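Local coordinates for uncharacterized protein (Bacillus thuringiensis serovar kurstaki, PDB 4XE7) that probably polymerises into nucleotide-dependent, actin-like filaments that segregate plasmid DNA, as a ParM-type protein of the bacterial cytoskeleton, at residues I24-E29 with A135-R140. Residues are numbered along the deposited sequence; the frame is centred on the assembly and turned at random.
Sequences ISFLNE and AVAAAR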
# COMPACT_ATOMS: atom_id res chain seq x y z
N ILE A 24 6.96 -2.01 -0.93
CA ILE A 24 8.23 -1.66 -0.30
C ILE A 24 8.15 -0.26 0.28
O ILE A 24 7.52 0.63 -0.29
CB ILE A 24 9.40 -1.75 -1.31
CG1 ILE A 24 10.74 -1.43 -0.64
CG2 ILE A 24 9.20 -0.77 -2.47
CD1 ILE A 24 11.95 -1.54 -1.65
N SER A 25 8.78 -0.08 1.43
CA SER A 25 9.08 1.25 1.94
C SER A 25 10.58 1.33 2.19
O SER A 25 11.15 0.44 2.82
CB SER A 25 8.29 1.53 3.23
OG SER A 25 6.92 1.73 2.95
N PHE A 26 11.24 2.38 1.70
CA PHE A 26 12.68 2.47 1.94
C PHE A 26 13.10 3.90 2.21
O PHE A 26 12.32 4.83 2.02
CB PHE A 26 13.47 1.91 0.74
CG PHE A 26 13.30 2.71 -0.53
CD1 PHE A 26 14.27 3.61 -0.94
CD2 PHE A 26 12.16 2.55 -1.30
CE1 PHE A 26 14.11 4.34 -2.13
CE2 PHE A 26 11.99 3.29 -2.48
CZ PHE A 26 12.97 4.18 -2.88
N LEU A 27 14.32 4.08 2.68
CA LEU A 27 14.83 5.43 2.89
C LEU A 27 15.57 5.88 1.64
O LEU A 27 16.48 5.21 1.16
CB LEU A 27 15.73 5.49 4.12
CG LEU A 27 14.97 5.22 5.43
CD1 LEU A 27 15.91 5.23 6.63
CD2 LEU A 27 13.83 6.25 5.61
N ASN A 28 15.14 7.01 1.08
CA ASN A 28 15.73 7.47 -0.16
C ASN A 28 16.95 8.32 0.17
O ASN A 28 17.45 8.29 1.30
CB ASN A 28 14.70 8.21 -1.02
CG ASN A 28 14.12 9.44 -0.32
OD1 ASN A 28 14.70 9.99 0.62
ND2 ASN A 28 12.96 9.90 -0.81
N GLU A 29 17.46 9.08 -0.79
CA GLU A 29 18.70 9.81 -0.52
C GLU A 29 18.51 11.01 0.41
O GLU A 29 19.45 11.45 1.06
CB GLU A 29 19.36 10.22 -1.83
CG GLU A 29 19.91 9.01 -2.57
CD GLU A 29 20.44 9.37 -3.93
OE1 GLU A 29 19.62 9.67 -4.83
OE2 GLU A 29 21.68 9.36 -4.09
N ALA A 135 15.36 -3.87 -6.59
CA ALA A 135 16.16 -3.35 -7.69
C ALA A 135 15.72 -1.96 -8.12
O ALA A 135 16.56 -1.12 -8.45
CB ALA A 135 16.12 -4.29 -8.91
N VAL A 136 14.42 -1.74 -8.14
CA VAL A 136 13.90 -0.42 -8.51
C VAL A 136 14.31 0.64 -7.48
O VAL A 136 14.74 1.74 -7.85
CB VAL A 136 12.36 -0.43 -8.67
CG1 VAL A 136 11.84 1.00 -8.97
CG2 VAL A 136 11.95 -1.38 -9.79
N ALA A 137 14.19 0.32 -6.20
CA ALA A 137 14.62 1.26 -5.15
C ALA A 137 16.11 1.53 -5.23
O ALA A 137 16.57 2.66 -5.01
CB ALA A 137 14.27 0.74 -3.78
N ALA A 138 16.88 0.48 -5.53
CA ALA A 138 18.32 0.64 -5.61
C ALA A 138 18.66 1.55 -6.80
O ALA A 138 19.50 2.44 -6.69
CB ALA A 138 19.01 -0.71 -5.71
N ALA A 139 17.96 1.33 -7.91
CA ALA A 139 18.08 2.19 -9.08
C ALA A 139 17.72 3.64 -8.74
O ALA A 139 18.45 4.56 -9.11
CB ALA A 139 17.20 1.68 -10.22
N ARG A 140 16.61 3.85 -8.02
CA ARG A 140 16.16 5.19 -7.64
C ARG A 140 17.18 5.97 -6.83
O ARG A 140 17.27 7.18 -6.93
CB ARG A 140 14.86 5.11 -6.84
CG ARG A 140 13.66 4.72 -7.66
CD ARG A 140 12.38 4.79 -6.83
NE ARG A 140 11.23 4.49 -7.67
CZ ARG A 140 9.98 4.69 -7.29
NH1 ARG A 140 9.74 5.17 -6.08
NH2 ARG A 140 8.98 4.39 -8.12
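Phe-26 sets its CG between its own backbone N and carbonyl carbon (chi1 65°), and the ring this carries meets the methyl of Ala-137 with one face. Ile-24, two residues earlier on the same side of the strand, has CG1 anti to its backbone N and an extended chain that carries CD1 to within 3.9 Å of Ala-137 CB; isoleucine suits this place because its longer branch reaches the methyl. Ala-137 CB sits almost exactly over the centre of the Phe-26 ring, 3.6 Å from its centroid and 9° off the normal, a CH-pi contact in which all six ring carbons lie at similar distances from the methyl. The flat, wide phenylalanine ring offers it a whole face, and alanine suits the spot because a bare methyl can sit squarely on that face; here the axes of strand 24-27 and helix 135-140 run 10.0 Å apart and 27° from parallel, the aromatic ring bridging most of the gap. Three residues on, nearly one helical turn later, Arg-140 brings an aliphatic carbon to the ring's edge, CD lying 4.0 Å from Phe-26 CZ near the ring plane. Its side chain, extended from CG to NE, crosses that of Phe-26 at about a right angle. The guanidinium continues past the ring to salt bridges with Asp-69, Asp-67 and Glu-34, the last on the strand neighbouring 21-27.

Helix 123-140 thus packs on the mixed sheet that holds strand 21-27, in this actin-like fold, while Ser-25 and Leu-27 touch helix 402-418. Across the interface the attraction is essentially dispersion and CH-pi; the arginine adds its CD methylene to this apolar patch, while its charge is probably stabilised by the surrounding carboxylates, tying the helix end to neighbouring parts of the domain.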